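Local coordinates for iron binding protein FbpA (Mannheimia haemolytica, PDB 1Q35), which binds ferric iron and probably serves as the periplasmic solute-binding component of a bacterial iron-uptake system, at residues 51-56 against 239-244; 58-63 against 229-234; 98-103 against 267-272; 130-135 against 189-194. One frame throughout, in Å; residues are numbered along the deposited sequence. Where two conformers were deposited one is given.

Contact 1 (51-56 against 239-244); sequences PADVLL and HSPNKA
Asp53 meets Ser240 and Asn242 through its carboxylate, and this is the tight part of the contact. CG lies anti to the carbonyl carbon (chi1 -74°), which carries both oxygens across to the turn 239-242. OD2 takes two donors. The hydroxyl of Ser240 comes to its anti side, with OG 2.6 Å from OD2 of Asp53. The backbone N of Asn242 comes to its syn side, 2.8 Å from the same OD2. Both donors stand somewhat out of the carboxylate plane. Pro241 CD also sits close to Asp53 OD2, at 3.1 Å. The other oxygen is held by the amide of Asn242: ND2 lies 2.9 Å from OD1 of Asp53, on the syn lone pair, and the bond is nearly straight (168°). The carboxylate and amide planes are turned 68° from each other. OD1 also accepts from the backbone N of Asn5, so both oxygens of this buried group have more than one donor. The segment 51-56 leads into strand 54-57 of the mixed sheet, next to strand 3-8. The turn 239-242 leads into helix 243-254, with Asn242 at the N-cap position. Asp53 thus joins the start of a strand to the start of a helix in this solute-binding protein fold, away from the iron site. Beside it, CA of Ser240 makes a CH...O contact with O of Ala52 at 3.4 Å. The exposed side is looser and is made by the two prolines. There CG of Pro241 lies 3.4 Å from O of Pro51.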
# COMPACT_ATOMS: atom_id res chain seq x y z
N PRO A 51 5.29 -3.82 24.66
CA PRO A 51 6.06 -2.58 24.62
C PRO A 51 5.78 -1.70 23.40
O PRO A 51 6.35 -0.62 23.30
CB PRO A 51 7.51 -3.09 24.58
CG PRO A 51 7.42 -4.38 23.85
CD PRO A 51 6.08 -4.97 24.18
N ALA A 52 4.91 -2.15 22.49
CA ALA A 52 4.64 -1.40 21.26
C ALA A 52 4.05 -0.03 21.54
O ALA A 52 3.12 0.10 22.32
CB ALA A 52 3.70 -2.19 20.36
N ASP A 53 4.62 0.99 20.90
CA ASP A 53 4.05 2.34 20.89
C ASP A 53 3.33 2.63 19.58
O ASP A 53 2.19 3.08 19.59
CB ASP A 53 5.15 3.39 21.07
CG ASP A 53 5.65 3.45 22.48
OD1 ASP A 53 6.87 3.44 22.70
OD2 ASP A 53 4.86 3.49 23.44
N VAL A 54 4.02 2.37 18.47
CA VAL A 54 3.60 2.84 17.15
C VAL A 54 3.68 1.66 16.18
O VAL A 54 4.69 0.96 16.14
CB VAL A 54 4.54 3.99 16.69
CG1 VAL A 54 4.25 4.43 15.25
CG2 VAL A 54 4.45 5.16 17.66
N LEU A 55 2.60 1.42 15.44
CA LEU A 55 2.59 0.40 14.39
C LEU A 55 2.45 1.11 13.05
O LEU A 55 1.47 1.81 12.81
CB LEU A 55 1.45 -0.60 14.62
CG LEU A 55 1.17 -0.96 16.09
CD1 LEU A 55 -0.07 -1.83 16.23
CD2 LEU A 55 2.38 -1.64 16.73
N LEU A 56 3.47 0.98 12.19
CA LEU A 56 3.50 1.61 10.87
C LEU A 56 3.06 0.62 9.82
O LEU A 56 3.73 -0.38 9.58
CB LEU A 56 4.91 2.12 10.55
CG LEU A 56 5.40 3.29 11.41
CD1 LEU A 56 6.87 3.55 11.16
CD2 LEU A 56 4.60 4.54 11.15
N HIS A 239 -1.74 0.04 24.74
CA HIS A 239 -0.98 0.06 25.98
C HIS A 239 0.40 0.72 25.83
O HIS A 239 1.31 0.48 26.62
CB HIS A 239 -0.87 -1.37 26.51
CG HIS A 239 -2.19 -1.98 26.85
ND1 HIS A 239 -2.89 -1.64 27.98
CD2 HIS A 239 -2.96 -2.87 26.18
CE1 HIS A 239 -4.02 -2.31 28.02
NE2 HIS A 239 -4.09 -3.06 26.94
N SER A 240 0.52 1.57 24.81
CA SER A 240 1.73 2.34 24.52
C SER A 240 2.42 2.83 25.81
O SER A 240 1.84 3.63 26.56
CB SER A 240 1.35 3.55 23.66
OG SER A 240 2.43 4.46 23.51
N PRO A 241 3.62 2.32 26.10
CA PRO A 241 4.38 2.79 27.28
C PRO A 241 5.08 4.16 27.14
O PRO A 241 5.55 4.68 28.15
CB PRO A 241 5.42 1.69 27.49
CG PRO A 241 5.63 1.12 26.13
CD PRO A 241 4.32 1.21 25.42
N ASN A 242 5.16 4.71 25.94
CA ASN A 242 5.73 6.04 25.71
C ASN A 242 4.80 6.84 24.82
O ASN A 242 5.17 7.27 23.73
CB ASN A 242 7.12 5.94 25.06
CG ASN A 242 8.05 5.00 25.80
OD1 ASN A 242 8.61 5.36 26.84
ND2 ASN A 242 8.21 3.80 25.27
N LYS A 243 3.58 7.06 25.30
CA LYS A 243 2.51 7.56 24.45
C LYS A 243 2.74 9.00 24.00
O LYS A 243 2.47 9.33 22.86
CB LYS A 243 1.16 7.42 25.15
CG LYS A 243 -0.03 7.88 24.32
CD LYS A 243 -0.40 9.32 24.60
CE LYS A 243 -1.72 9.68 23.96
NZ LYS A 243 -2.84 8.93 24.57
N ALA A 244 3.22 9.86 24.89
CA ALA A 244 3.52 11.24 24.52
C ALA A 244 4.53 11.28 23.38
O ALA A 244 4.40 12.07 22.46
CB ALA A 244 4.03 12.02 25.71

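Contact 2 (58-63 against 229-234); sequences VDISRV and KNISGV
Val58 reaches strand 229-234 with its backbone, its CA lying 4.2 Å from CA of Ser232. Its side chain leads off the other way, to the neighbourhood of Tyr142, a ligand of ferric iron in the iron-bound protein, and of Arg10. Asp59 follows with CG anti to the backbone N (chi1 168°). This brings OD1 to the amide of Asn230. ND2 of Asn230 lies 2.9 Å from OD1 of Asp59, and the bond is almost straight at 174°. The amide N-H reaches the anti side of OD1, and the two planar groups are turned 76° from each other. Asp59 is also the N-cap of helix 60-68. OD1 of Asp59 accepts from N of Ser61 at 3.2 Å, and OD2 of Asp59 from N of Arg62, likewise 3.2 Å. Both donors stand well out of the carboxylate plane. Ser145 adds a further bond to OD1 of Asp59. Here the chain makes the connection from strand 54-57 to helix 60-68, whose first turn is capped by Asp59. The amide of Asn230 spans this connection. Ile60 gives its N-H to Asn230, its N 2.9 Å from OD1 of Asn230, in the carbonyl plane and on a lone pair. The same OD1 takes N of Ile231 at 2.8 Å, tilted out of that plane. With two donors on its oxygen and Asp59 on its nitrogen, the amide can hardly flip. CG2 of Ile60 rests 3.5 Å from OD1 of Asn230. Further out, CD1 of Ile60 meets CD1 of Ile231 at 4.0 Å, and Leu294 of helix 294-298 touches both isoleucines.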
# COMPACT_ATOMS: atom_id res chain seq x y z
N VAL A 58 1.04 -0.55 5.95
CA VAL A 58 1.07 -0.32 4.50
C VAL A 58 -0.26 -0.66 3.83
O VAL A 58 -0.33 -0.72 2.61
CB VAL A 58 2.20 -1.13 3.81
CG1 VAL A 58 3.56 -0.67 4.30
CG2 VAL A 58 2.03 -2.63 4.04
N ASP A 59 -1.30 -0.89 4.63
CA ASP A 59 -2.57 -1.38 4.09
C ASP A 59 -3.70 -1.01 5.05
O ASP A 59 -3.60 -1.24 6.26
CB ASP A 59 -2.45 -2.89 3.89
CG ASP A 59 -3.77 -3.57 3.63
OD1 ASP A 59 -4.57 -3.05 2.81
OD2 ASP A 59 -4.07 -4.64 4.20
N ILE A 60 -4.78 -0.46 4.52
CA ILE A 60 -5.96 -0.14 5.32
C ILE A 60 -6.54 -1.38 5.98
O ILE A 60 -7.04 -1.30 7.11
CB ILE A 60 -7.05 0.59 4.49
CG1 ILE A 60 -8.23 1.00 5.37
CG2 ILE A 60 -7.55 -0.29 3.33
CD1 ILE A 60 -7.90 2.04 6.41
N SER A 61 -6.49 -2.52 5.31
CA SER A 61 -7.08 -3.72 5.90
C SER A 61 -6.33 -4.16 7.16
O SER A 61 -6.95 -4.59 8.12
CB SER A 61 -7.20 -4.83 4.87
OG SER A 61 -8.07 -4.41 3.83
N ARG A 62 -5.00 -4.04 7.17
CA ARG A 62 -4.22 -4.30 8.38
C ARG A 62 -4.55 -3.30 9.48
O ARG A 62 -4.68 -3.68 10.65
CB ARG A 62 -2.72 -4.25 8.09
CG ARG A 62 -1.83 -4.57 9.30
CD ARG A 62 -1.85 -6.03 9.73
NE ARG A 62 -0.99 -6.86 8.89
CZ ARG A 62 -0.91 -8.18 8.97
NH1 ARG A 62 -0.09 -8.83 8.16
NH2 ARG A 62 -1.62 -8.86 9.86
N VAL A 63 -4.69 -2.04 9.12
CA VAL A 63 -5.08 -1.00 10.07
C VAL A 63 -6.38 -1.38 10.76
O VAL A 63 -6.48 -1.32 11.99
CB VAL A 63 -5.26 0.36 9.38
CG1 VAL A 63 -5.99 1.35 10.29
CG2 VAL A 63 -3.91 0.93 8.97
N LYS A 229 -6.76 3.07 -4.67
CA LYS A 229 -5.87 3.71 -3.72
C LYS A 229 -5.87 2.99 -2.39
O LYS A 229 -6.90 2.49 -1.93
CB LYS A 229 -6.30 5.16 -3.47
CG LYS A 229 -6.35 6.03 -4.69
CD LYS A 229 -5.00 6.25 -5.30
CE LYS A 229 -4.04 7.01 -4.40
NZ LYS A 229 -4.58 8.32 -3.97
N ASN A 230 -4.71 2.95 -1.76
CA ASN A 230 -4.56 2.43 -0.40
C ASN A 230 -3.59 3.38 0.34
O ASN A 230 -3.07 4.32 -0.26
CB ASN A 230 -4.07 0.98 -0.49
CG ASN A 230 -4.34 0.15 0.77
OD1 ASN A 230 -4.58 0.68 1.86
ND2 ASN A 230 -4.27 -1.17 0.61
N ILE A 231 -3.39 3.16 1.63
CA ILE A 231 -2.60 4.08 2.45
C ILE A 231 -1.46 3.40 3.17
O ILE A 231 -1.56 2.23 3.55
CB ILE A 231 -3.49 4.76 3.53
CG1 ILE A 231 -4.30 3.75 4.35
CG2 ILE A 231 -4.40 5.79 2.90
CD1 ILE A 231 -4.63 4.23 5.75
N SER A 232 -0.38 4.15 3.38
CA SER A 232 0.50 3.85 4.50
C SER A 232 -0.08 4.63 5.67
O SER A 232 -0.68 5.68 5.50
CB SER A 232 1.96 4.22 4.24
OG SER A 232 2.25 5.57 4.53
N GLY A 233 0.08 4.10 6.87
CA GLY A 233 -0.54 4.72 8.01
C GLY A 233 0.09 4.34 9.32
O GLY A 233 1.19 3.78 9.38
N VAL A 234 -0.63 4.65 10.39
CA VAL A 234 -0.09 4.46 11.72
C VAL A 234 -1.21 4.37 12.74
O VAL A 234 -2.26 5.01 12.60
CB VAL A 234 0.91 5.58 12.08
CG1 VAL A 234 0.23 6.95 12.14
CG2 VAL A 234 1.64 5.27 13.36

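Contact 3 (98-103 against 267-272); sequences LTTRAR and HEYPVK. With FMT (formic acid), chain C.
Arg101 and Glu268 are brought together by opposite chain shapes. The arginine has CG between the backbone N and the carbonyl carbon (chi1 52°) and bends again at chi2 and chi3. The glutamate has CG anti to the carbonyl carbon and runs extended to its carboxylate. Arg101 grips one oxygen side-on in a salt bridge: NE lies 3.0 Å and NH1 2.9 Å from OE1 of Glu268. OE1 lies in the guanidinium plane; NE meets it nearly along its C-O axis, NH1 from above the carboxylate plane. Thr99 OG1, also out of that plane, is 2.6 Å from OE1 of Glu268. Three donors thus converge on one oxygen, while OE2 pairs with Arg10. N of Thr100 is 2.9 Å from O of Tyr269, and N of Tyr269 3.1 Å from O of Thr100. A water links Thr100 OG1 to O of Pro270; Lys229 also bonds this hydroxyl. NH1 of Arg101 holds a formic acid molecule, probably from the crystallisation liquor. Glu268 holds Arg101 next to Tyr198 and Tyr142, which bind ferric iron in the iron-loaded protein. Beside that site strand 269-270 pairs briefly, antiparallel, with strand 96-108, where Leu98 and Thr99 face Ser232 in a classic beta bulge.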
# COMPACT_ATOMS: atom_id res chain seq x y z
N LEU A 98 -0.83 8.37 6.36
CA LEU A 98 0.36 9.20 6.19
C LEU A 98 0.71 9.43 4.71
O LEU A 98 1.26 10.47 4.37
CB LEU A 98 1.55 8.56 6.90
CG LEU A 98 1.43 8.51 8.43
CD1 LEU A 98 2.57 7.69 9.01
CD2 LEU A 98 1.42 9.91 9.03
N THR A 99 0.44 8.44 3.86
CA THR A 99 0.54 8.61 2.41
C THR A 99 -0.58 7.85 1.74
O THR A 99 -1.19 6.97 2.35
CB THR A 99 1.85 8.04 1.85
OG1 THR A 99 1.88 6.63 2.09
CG2 THR A 99 3.08 8.62 2.54
N THR A 100 -0.84 8.17 0.48
CA THR A 100 -1.61 7.28 -0.38
C THR A 100 -0.71 6.76 -1.49
O THR A 100 0.34 7.33 -1.80
CB THR A 100 -2.89 7.92 -0.97
OG1 THR A 100 -2.56 8.98 -1.88
CG2 THR A 100 -3.77 8.53 0.12
N ARG A 101 -1.15 5.65 -2.06
CA ARG A 101 -0.46 4.97 -3.14
C ARG A 101 -1.52 4.38 -4.04
O ARG A 101 -2.62 4.06 -3.59
CB ARG A 101 0.49 3.89 -2.61
CG ARG A 101 -0.13 2.90 -1.65
CD ARG A 101 0.03 3.25 -0.17
NE ARG A 101 1.42 3.30 0.27
CZ ARG A 101 2.19 2.24 0.59
NH1 ARG A 101 3.43 2.45 0.98
NH2 ARG A 101 1.75 0.99 0.53
N ALA A 102 -1.20 4.25 -5.32
CA ALA A 102 -2.10 3.65 -6.29
C ALA A 102 -1.61 2.25 -6.64
O ALA A 102 -0.40 2.03 -6.80
CB ALA A 102 -2.17 4.49 -7.55
N ARG A 103 -2.53 1.29 -6.77
CA ARG A 103 -2.16 -0.01 -7.29
C ARG A 103 -2.45 0.02 -8.79
O ARG A 103 -3.60 0.02 -9.22
CB ARG A 103 -2.88 -1.15 -6.57
CG ARG A 103 -2.25 -2.51 -6.81
CD ARG A 103 -2.37 -3.46 -5.61
NE ARG A 103 -1.60 -4.69 -5.81
CZ ARG A 103 -0.27 -4.78 -5.69
NH1 ARG A 103 0.33 -5.93 -5.93
NH2 ARG A 103 0.46 -3.73 -5.36
N HIS A 267 8.43 8.56 -3.40
CA HIS A 267 7.56 8.70 -4.58
C HIS A 267 6.11 8.30 -4.30
O HIS A 267 5.41 7.80 -5.17
CB HIS A 267 8.15 7.97 -5.78
CG HIS A 267 9.48 8.51 -6.16
ND1 HIS A 267 9.62 9.74 -6.77
CD2 HIS A 267 10.73 8.04 -5.95
CE1 HIS A 267 10.91 9.98 -6.95
NE2 HIS A 267 11.60 8.97 -6.47
N GLU A 268 5.68 8.56 -3.06
CA GLU A 268 4.30 8.37 -2.64
C GLU A 268 3.55 9.69 -2.70
O GLU A 268 4.15 10.75 -2.88
CB GLU A 268 4.25 7.79 -1.23
CG GLU A 268 4.77 6.37 -1.14
CD GLU A 268 4.69 5.83 0.26
OE1 GLU A 268 3.62 5.30 0.65
OE2 GLU A 268 5.70 5.96 0.99
N TYR A 269 2.24 9.62 -2.58
CA TYR A 269 1.41 10.82 -2.53
C TYR A 269 1.25 11.25 -1.07
O TYR A 269 0.70 10.50 -0.27
CB TYR A 269 0.04 10.56 -3.15
CG TYR A 269 0.13 10.18 -4.62
CD1 TYR A 269 -0.06 8.87 -5.04
CD2 TYR A 269 0.42 11.14 -5.58
CE1 TYR A 269 0.04 8.52 -6.39
CE2 TYR A 269 0.52 10.81 -6.93
CZ TYR A 269 0.33 9.50 -7.33
OH TYR A 269 0.44 9.15 -8.66
N PRO A 270 1.74 12.43 -0.69
CA PRO A 270 1.50 12.92 0.67
C PRO A 270 0.01 13.04 0.96
O PRO A 270 -0.76 13.32 0.05
CB PRO A 270 2.15 14.31 0.69
CG PRO A 270 3.07 14.33 -0.45
CD PRO A 270 2.53 13.39 -1.48
N VAL A 271 -0.40 12.82 2.21
CA VAL A 271 -1.76 13.17 2.61
C VAL A 271 -1.89 14.67 2.89
O VAL A 271 -2.98 15.24 2.73
CB VAL A 271 -2.26 12.37 3.84
CG1 VAL A 271 -2.33 10.88 3.52
CG2 VAL A 271 -1.41 12.63 5.09
N LYS A 272 -0.80 15.32 3.28
CA LYS A 272 -0.86 16.73 3.67
C LYS A 272 -0.99 17.62 2.43
O LYS A 272 -0.21 17.51 1.50
CB LYS A 272 0.38 17.13 4.47
CG LYS A 272 0.35 18.56 5.00
CD LYS A 272 1.50 18.82 5.96
CE LYS A 272 1.71 20.30 6.23
NZ LYS A 272 0.46 20.99 6.64
C FMT C . 6.14 -0.42 1.52
O1 FMT C . 6.81 -0.16 2.62
O2 FMT C . 5.51 0.46 0.97
O HOH W 1 -2.57 11.39 -0.70

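Contact 4 (130-135 against 189-194)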
# COMPACT_ATOMS: atom_id res chain seq x y z
N LYS A 130 -4.19 -13.99 -22.23
CA LYS A 130 -3.62 -15.27 -21.82
C LYS A 130 -2.10 -15.29 -22.01
O LYS A 130 -1.59 -14.91 -23.06
CB LYS A 130 -4.26 -16.43 -22.60
CG LYS A 130 -3.83 -17.81 -22.11
CD LYS A 130 -4.57 -18.93 -22.84
CE LYS A 130 -4.09 -20.30 -22.39
NZ LYS A 130 -2.66 -20.54 -22.75
N GLY A 131 -1.40 -15.71 -20.97
CA GLY A 131 0.04 -15.85 -20.99
C GLY A 131 0.82 -14.55 -20.85
O GLY A 131 2.04 -14.57 -20.93
N LYS A 132 0.14 -13.44 -20.59
CA LYS A 132 0.78 -12.12 -20.65
C LYS A 132 0.82 -11.36 -19.33
O LYS A 132 1.39 -10.28 -19.29
CB LYS A 132 0.09 -11.25 -21.72
CG LYS A 132 0.34 -11.70 -23.16
CD LYS A 132 -0.32 -10.75 -24.16
CE LYS A 132 0.17 -10.98 -25.59
NZ LYS A 132 0.02 -12.39 -26.05
N VAL A 133 0.26 -11.91 -18.25
CA VAL A 133 0.09 -11.15 -17.01
C VAL A 133 0.97 -11.71 -15.88
O VAL A 133 1.06 -12.92 -15.71
CB VAL A 133 -1.38 -11.12 -16.58
CG1 VAL A 133 -1.58 -10.20 -15.37
CG2 VAL A 133 -2.27 -10.69 -17.75
N CYS A 134 1.61 -10.82 -15.13
CA CYS A 134 2.37 -11.19 -13.93
C CYS A 134 1.79 -10.48 -12.71
O CYS A 134 1.55 -9.28 -12.74
CB CYS A 134 3.81 -10.66 -14.01
SG CYS A 134 5.12 -11.57 -14.87
N VAL A 135 1.56 -11.23 -11.64
CA VAL A 135 1.16 -10.65 -10.37
C VAL A 135 1.82 -11.45 -9.25
O VAL A 135 1.98 -12.67 -9.35
CB VAL A 135 -0.36 -10.56 -10.20
CG1 VAL A 135 -0.96 -11.92 -10.05
CG2 VAL A 135 -0.73 -9.66 -9.03
N ILE A 189 9.13 -11.81 -20.03
CA ILE A 189 8.30 -12.89 -19.48
C ILE A 189 6.82 -12.53 -19.47
O ILE A 189 5.96 -13.37 -19.69
CB ILE A 189 8.77 -13.24 -18.05
CG1 ILE A 189 10.19 -13.84 -18.06
CG2 ILE A 189 7.78 -14.18 -17.36
CD1 ILE A 189 10.32 -15.14 -18.83
N CYS A 190 6.53 -11.27 -19.21
CA CYS A 190 5.15 -10.83 -19.25
C CYS A 190 5.06 -9.41 -19.77
O CYS A 190 6.06 -8.71 -19.92
CB CYS A 190 4.48 -10.95 -17.89
SG CYS A 190 5.55 -10.48 -16.53
N ASP A 191 3.83 -9.01 -20.06
CA ASP A 191 3.53 -7.74 -20.71
C ASP A 191 2.70 -6.79 -19.85
O ASP A 191 2.64 -5.61 -20.16
CB ASP A 191 2.76 -8.01 -22.00
CG ASP A 191 3.58 -8.73 -23.05
OD1 ASP A 191 4.79 -8.94 -22.84
OD2 ASP A 191 3.07 -9.10 -24.13
N TYR A 192 2.03 -7.33 -18.83
CA TYR A 192 1.18 -6.58 -17.91
C TYR A 192 1.49 -7.05 -16.51
O TYR A 192 1.63 -8.25 -16.28
CB TYR A 192 -0.31 -6.86 -18.16
CG TYR A 192 -0.78 -6.56 -19.57
CD1 TYR A 192 -0.54 -7.46 -20.61
CD2 TYR A 192 -1.48 -5.39 -19.87
CE1 TYR A 192 -0.96 -7.19 -21.90
CE2 TYR A 192 -1.91 -5.12 -21.16
CZ TYR A 192 -1.64 -6.02 -22.18
OH TYR A 192 -2.05 -5.75 -23.46
N SER A 193 1.61 -6.13 -15.56
CA SER A 193 1.68 -6.51 -14.16
C SER A 193 0.85 -5.56 -13.31
O SER A 193 0.45 -4.48 -13.75
CB SER A 193 3.12 -6.55 -13.65
OG SER A 193 3.62 -5.24 -13.39
N ILE A 194 0.55 -6.00 -12.09
CA ILE A 194 -0.10 -5.15 -11.10
C ILE A 194 0.95 -4.84 -10.04
O ILE A 194 1.68 -5.72 -9.61
CB ILE A 194 -1.30 -5.88 -10.48
CG1 ILE A 194 -2.36 -6.16 -11.55
CG2 ILE A 194 -1.89 -5.05 -9.35
CD1 ILE A 194 -3.51 -7.03 -11.07
O HOH W 2 3.93 -12.76 -22.15
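Cys134 and Cys190 form the apolar centre, a disulfide with SG of Cys134 2.0 Å from SG of Cys190. In the conformer described here its chi3 is -88°. SG of Cys134 then lies anti to its carbonyl carbon, while that of Cys190 stands between backbone N and carbonyl carbon. One residue on from Cys134, CG2 of Val135 lies beside CB of Ile194 at 4.1 Å, the two side chains pointing the same way. Around this core the backbones bond. N of Cys134 is 2.8 Å from O of Tyr192, and N of Ile194 makes a weak bond to O of Cys134. O of Lys132 takes two donors, N of Asp191 at 2.9 Å and N of Tyr192 at 3.1 Å. The same oxygen lies at the edge of the Tyr192 ring, whose CD1 is 4.0 Å from CB of Lys132. At the polar edge the stem of Lys132 passes OD2 of Asp191 without a salt bridge. The carboxylate of Asp191 pairs instead with Arg111. Val133 with Tyr192 and Cys134 with Ser193 form parallel bridges. The disulfide runs from Cys134 in the strand to Cys190 in the loop just before strand 192-196, and staples the two parallel strands where the second begins.

Overall arrangement
All four contacts reach the one mixed sheet, at different places. Contacts 2 and 3 are buried near the middle of the chain, 10 Å apart between centres. They share the pairing of strands 228-236 and 96-108, where Ser232 OG and Thr99 OG1 probably bond. Contact 1 is partly exposed; it joins contact 2 through Val54 and Leu56 packed on Val234. Contact 4, about 41 Å from it between centres, is buried too, though about 20 Å from the centre of the chain. It touches contact 3 through Ile194 and Arg103. A carboxylate gripped by amide, hydroxyl and backbone donors carries contact 1; a carboxylate-amide pair at a helix start, contact 2; a salt bridge beside the iron site, contact 3; a disulfide, contact 4.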